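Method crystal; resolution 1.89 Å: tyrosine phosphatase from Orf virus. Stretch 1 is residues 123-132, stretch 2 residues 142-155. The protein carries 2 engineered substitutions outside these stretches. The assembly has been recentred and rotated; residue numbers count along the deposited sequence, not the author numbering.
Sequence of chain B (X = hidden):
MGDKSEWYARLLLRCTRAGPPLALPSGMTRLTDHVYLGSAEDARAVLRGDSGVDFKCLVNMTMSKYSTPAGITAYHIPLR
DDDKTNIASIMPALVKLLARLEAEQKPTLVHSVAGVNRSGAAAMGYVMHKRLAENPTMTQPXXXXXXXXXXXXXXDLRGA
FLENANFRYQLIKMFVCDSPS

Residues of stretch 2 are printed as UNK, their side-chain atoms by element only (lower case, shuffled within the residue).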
# COMPACT_ATOMS: atom_id res chain seq x y z
N ALA B 123 16.90 -11.69 -0.60
CA ALA B 123 17.04 -10.64 0.41
C ALA B 123 15.66 -10.31 1.06
O ALA B 123 15.55 -10.29 2.28
CB ALA B 123 17.62 -9.40 -0.23
N MET B 124 14.63 -10.10 0.25
CA MET B 124 13.26 -9.81 0.71
C MET B 124 12.73 -10.97 1.51
O MET B 124 12.21 -10.76 2.62
CB MET B 124 12.34 -9.53 -0.49
CG MET B 124 11.02 -8.87 -0.08
SD MET B 124 11.26 -7.20 0.64
CE MET B 124 9.70 -7.06 1.55
N GLY B 125 12.89 -12.19 0.98
CA GLY B 125 12.45 -13.40 1.68
C GLY B 125 13.09 -13.53 3.04
O GLY B 125 12.41 -13.76 4.03
N TYR B 126 14.41 -13.34 3.10
CA TYR B 126 15.16 -13.47 4.35
C TYR B 126 14.79 -12.41 5.41
O TYR B 126 14.66 -12.74 6.59
CB TYR B 126 16.66 -13.50 4.07
CG TYR B 126 17.48 -13.56 5.34
CD1 TYR B 126 17.33 -14.61 6.23
CD2 TYR B 126 18.31 -12.51 5.70
CE1 TYR B 126 18.03 -14.63 7.44
CE2 TYR B 126 19.05 -12.55 6.88
CZ TYR B 126 18.90 -13.60 7.75
OH TYR B 126 19.60 -13.60 8.94
N VAL B 127 14.60 -11.16 4.98
CA VAL B 127 14.18 -10.07 5.85
C VAL B 127 12.77 -10.35 6.41
O VAL B 127 12.53 -10.15 7.60
CB VAL B 127 14.31 -8.70 5.15
CG1 VAL B 127 13.66 -7.60 5.99
CG2 VAL B 127 15.79 -8.36 4.89
N MET B 128 11.87 -10.88 5.58
CA MET B 128 10.50 -11.26 5.99
C MET B 128 10.56 -12.41 6.97
O MET B 128 9.97 -12.32 8.06
CB MET B 128 9.62 -11.65 4.77
CG MET B 128 9.20 -10.46 3.90
SD MET B 128 8.30 -9.11 4.75
CE MET B 128 6.80 -9.98 5.35
N HIS B 129 11.35 -13.44 6.65
CA HIS B 129 11.57 -14.60 7.50
C HIS B 129 12.12 -14.20 8.87
O HIS B 129 11.65 -14.70 9.89
CB HIS B 129 12.53 -15.58 6.84
CG HIS B 129 12.80 -16.79 7.67
ND1 HIS B 129 13.99 -16.94 8.37
CD2 HIS B 129 12.00 -17.85 7.93
CE1 HIS B 129 13.89 -18.10 8.99
NE2 HIS B 129 12.72 -18.68 8.75
N LYS B 130 13.12 -13.31 8.89
CA LYS B 130 13.75 -12.86 10.12
C LYS B 130 12.75 -12.13 11.02
O LYS B 130 12.70 -12.40 12.21
CB LYS B 130 14.99 -12.01 9.79
CG LYS B 130 15.72 -11.52 11.02
CD LYS B 130 17.11 -11.03 10.73
CE LYS B 130 17.66 -10.30 11.95
NZ LYS B 130 16.97 -8.99 12.22
N ARG B 131 11.93 -11.26 10.43
CA ARG B 131 10.89 -10.53 11.15
C ARG B 131 9.85 -11.47 11.75
O ARG B 131 9.51 -11.32 12.93
CB ARG B 131 10.21 -9.50 10.23
CG ARG B 131 9.18 -8.60 10.94
CD ARG B 131 9.80 -7.84 12.10
NE ARG B 131 8.86 -6.93 12.72
CZ ARG B 131 9.13 -5.67 13.01
NH1 ARG B 131 10.33 -5.17 12.73
NH2 ARG B 131 8.22 -4.90 13.59
N LEU B 132 9.40 -12.47 10.98
CA LEU B 132 8.43 -13.48 11.42
C LEU B 132 9.00 -14.42 12.47
O LEU B 132 8.26 -14.92 13.31
CB LEU B 132 7.80 -14.26 10.23
CG LEU B 132 6.97 -13.37 9.29
CD1 LEU B 132 6.70 -14.04 7.97
CD2 LEU B 132 5.70 -12.91 9.96
N UNK B 142 -0.53 -6.85 9.28
CA UNK B 142 0.78 -6.45 9.81
C UNK B 142 1.91 -6.92 8.87
O UNK B 142 2.78 -6.12 8.54
c UNK B 142 0.98 -6.98 11.22
N UNK B 143 1.82 -8.17 8.36
CA UNK B 143 2.75 -8.75 7.41
C UNK B 143 2.72 -7.94 6.12
O UNK B 143 3.77 -7.68 5.56
n UNK B 143 -0.52 -14.11 7.29
c UNK B 143 0.48 -13.63 8.02
c UNK B 143 2.47 -10.26 7.14
c UNK B 143 2.71 -11.13 8.36
n UNK B 143 1.57 -13.15 7.43
c UNK B 143 2.74 -12.62 8.12
n UNK B 143 0.36 -13.59 9.34
N UNK B 144 1.50 -7.54 5.67
CA UNK B 144 1.24 -6.76 4.46
C UNK B 144 1.97 -5.42 4.52
O UNK B 144 2.69 -5.07 3.58
c UNK B 144 -0.72 -5.71 3.08
c UNK B 144 -1.84 -5.45 0.94
c UNK B 144 -0.30 -6.57 4.25
c UNK B 144 -1.54 -4.11 0.93
c UNK B 144 -0.84 -3.55 1.97
c UNK B 144 -0.45 -4.34 3.06
c UNK B 144 -1.42 -6.26 2.01
N UNK B 145 1.79 -4.69 5.61
CA UNK B 145 2.39 -3.37 5.83
C UNK B 145 3.92 -3.50 6.04
O UNK B 145 4.67 -2.66 5.56
c UNK B 145 1.69 -2.65 7.01
c UNK B 145 2.46 -1.40 7.43
c UNK B 145 0.24 -2.30 6.66
N UNK B 146 4.37 -4.55 6.75
CA UNK B 146 5.79 -4.74 6.97
C UNK B 146 6.48 -5.01 5.63
O UNK B 146 7.56 -4.48 5.41
c UNK B 146 8.23 -5.16 9.18
c UNK B 146 9.62 -5.25 9.38
c UNK B 146 6.09 -5.85 8.00
c UNK B 146 7.58 -6.00 8.27
c UNK B 146 8.35 -6.92 7.56
c UNK B 146 9.73 -7.00 7.74
o UNK B 146 11.72 -6.28 8.82
c UNK B 146 10.36 -6.17 8.65
N UNK B 147 5.85 -5.81 4.73
CA UNK B 147 6.41 -6.13 3.43
C UNK B 147 6.54 -4.83 2.63
O UNK B 147 7.58 -4.57 2.03
c UNK B 147 6.15 -6.88 0.23
c UNK B 147 6.57 -8.97 1.33
c UNK B 147 6.69 -7.39 -0.96
c UNK B 147 7.17 -9.46 0.17
c UNK B 147 5.49 -7.11 2.67
c UNK B 147 6.11 -7.66 1.39
c UNK B 147 7.20 -8.68 -0.98
N UNK B 148 5.49 -4.02 2.64
CA UNK B 148 5.42 -2.73 1.98
C UNK B 148 6.55 -1.77 2.44
O UNK B 148 7.30 -1.29 1.61
c UNK B 148 2.46 -0.24 2.03
c UNK B 148 3.80 -0.74 1.64
c UNK B 148 4.04 -2.11 2.22
c UNK B 148 3.99 -0.73 0.10
N UNK B 149 6.65 -1.54 3.76
CA UNK B 149 7.62 -0.64 4.38
C UNK B 149 9.05 -1.14 4.08
O UNK B 149 9.88 -0.33 3.68
c UNK B 149 8.26 0.32 6.72
c UNK B 149 7.34 -0.56 5.89
n UNK B 149 9.30 1.90 9.41
c UNK B 149 8.76 0.53 9.25
c UNK B 149 7.71 0.46 8.16
N UNK B 150 9.31 -2.44 4.22
CA UNK B 150 10.62 -3.06 4.03
C UNK B 150 11.05 -3.00 2.56
O UNK B 150 12.21 -2.73 2.29
c UNK B 150 11.95 -5.17 4.49
o UNK B 150 10.18 -4.42 5.93
c UNK B 150 10.60 -4.49 4.57
N UNK B 151 10.11 -3.25 1.64
CA UNK B 151 10.36 -3.20 0.21
C UNK B 151 10.86 -1.78 -0.18
O UNK B 151 11.86 -1.66 -0.89
c UNK B 151 9.96 -3.07 -4.76
c UNK B 151 9.32 -3.41 -2.06
c UNK B 151 8.97 -2.24 -2.74
c UNK B 151 9.27 -2.08 -4.09
c UNK B 151 10.01 -4.39 -2.75
o UNK B 151 10.24 -2.94 -6.09
c UNK B 151 10.32 -4.23 -4.10
c UNK B 151 9.08 -3.54 -0.58
N UNK B 152 10.13 -0.74 0.26
CA UNK B 152 10.48 0.66 -0.06
C UNK B 152 11.73 1.12 0.69
O UNK B 152 12.49 1.90 0.15
c UNK B 152 8.85 2.00 -2.34
o UNK B 152 6.08 1.20 -4.56
c UNK B 152 6.34 0.84 -2.18
c UNK B 152 8.40 1.54 -1.10
c UNK B 152 6.80 1.32 -3.40
c UNK B 152 7.14 0.95 -1.04
c UNK B 152 8.06 1.89 -3.48
c UNK B 152 9.30 1.60 0.12
N UNK B 153 11.98 0.55 1.88
CA UNK B 153 13.17 0.87 2.67
C UNK B 153 14.43 0.39 1.93
O UNK B 153 15.37 1.18 1.76
c UNK B 153 13.65 0.36 6.52
c UNK B 153 13.04 0.24 4.06
o UNK B 153 12.48 0.67 6.87
o UNK B 153 14.47 -0.19 7.29
c UNK B 153 14.09 0.65 5.09
N UNK B 154 14.44 -0.87 1.45
CA UNK B 154 15.58 -1.45 0.73
C UNK B 154 15.71 -0.80 -0.64
O UNK B 154 16.83 -0.47 -1.03
c UNK B 154 15.09 -5.08 2.23
c UNK B 154 15.52 -3.03 0.67
c UNK B 154 15.52 -3.60 2.10
c UNK B 154 16.72 -3.58 -0.17
N UNK B 155 14.58 -0.58 -1.35
CA UNK B 155 14.60 0.07 -2.66
C UNK B 155 15.15 1.51 -2.56
O UNK B 155 15.82 1.96 -3.48
c UNK B 155 13.23 0.09 -3.33
c UNK B 155 11.91 0.17 -5.42
n UNK B 155 11.94 1.15 -8.98
c UNK B 155 11.93 1.26 -7.65
n UNK B 155 11.89 2.46 -7.10
c UNK B 155 13.29 0.20 -4.83
n UNK B 155 11.94 0.16 -6.89
O HOH W 1 13.53 -8.22 9.34

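Position 142 has one side-chain carbon, out of reach of stretch 1. It is Ala142.

Position 143 has three carbons, a nitrogen, then a carbon carrying two more nitrogens: a guanidinium. The third carbon of 143 lies 3.5 Å from Leu132 CD2. This is Arg143. Its side-chain nitrogens are hydrogen-bonded elsewhere in the structure.

Position 144 has one carbon and a six-carbon ring without oxygen. Its CA-to-CB bond points away from stretch 1. It is Phe144.

Position 145 has three carbons, forked at the first, and is out of reach. It is Val145.

Position 146 has one carbon and a six-carbon ring bearing one oxygen. Its CA-to-CB bond points toward stretch 1. Arg131 CG sits over one face, 3.5 Å from the centroid of the ring at 146. Met128 SD lies at the ring edge, 3.6 Å from a ring carbon of 146. It is Tyr146, and that carbon is CD2.

Position 147 has one carbon and a bare six-carbon ring. Met124 CE stands over one face, 3.5 Å from the centroid of the ring at 147 and 7° off the normal, a CH-pi contact. It is Phe147.

Position 148 has four carbons, forked at the second. Its CA-to-CB bond points away from stretch 1. It is Leu148.

Position 149 has four carbons in a row ending in nitrogen and makes no contact. It is Lys149.

Position 150 has one carbon carrying an oxygen and a carbon. The second carbon of 150 packs 3.3 Å from Val127 CG1. It is Thr150. Thr150 OG1 donates to Tyr146 O at 2.7 Å, within its own helix.

Position 151 has one carbon and a six-carbon ring bearing an oxygen. The CB of 151 lies 4.2 Å from Met124 CE. It is Tyr151. Its hydroxyl is hydrogen-bonded elsewhere in the structure.

Position 152 has the same atoms but is out of reach. It is Tyr152.

Position 153 has three carbons, the third carrying two oxygens. It is out of reach, exposed and touching a crystal neighbour. It is Glu153.

Position 154 has four carbons, forked at the first, with one arm two carbons long. The end of the long arm of 154 is 4.3 Å from Val127 CG2. It is Ile154.

Position 155 has three carbons, a nitrogen, and a carbon with two nitrogens, out of reach. It is Arg155.

The two helices cross at 135°, with axes 10.8 Å apart at closest approach. No direct hydrogen bond joins them. Packing carries the contact: Met124 and Met128 start sideways, but their ends come nearer and reach the aromatic rings. Water 1 adds a polar bridge. Its oxygen donates to Val127 O at 2.8 Å and hydrogen-bonds Tyr146 OH at 2.7 Å.

Stretch 2, residues 142-155: ARFVYFLKTYYEIR
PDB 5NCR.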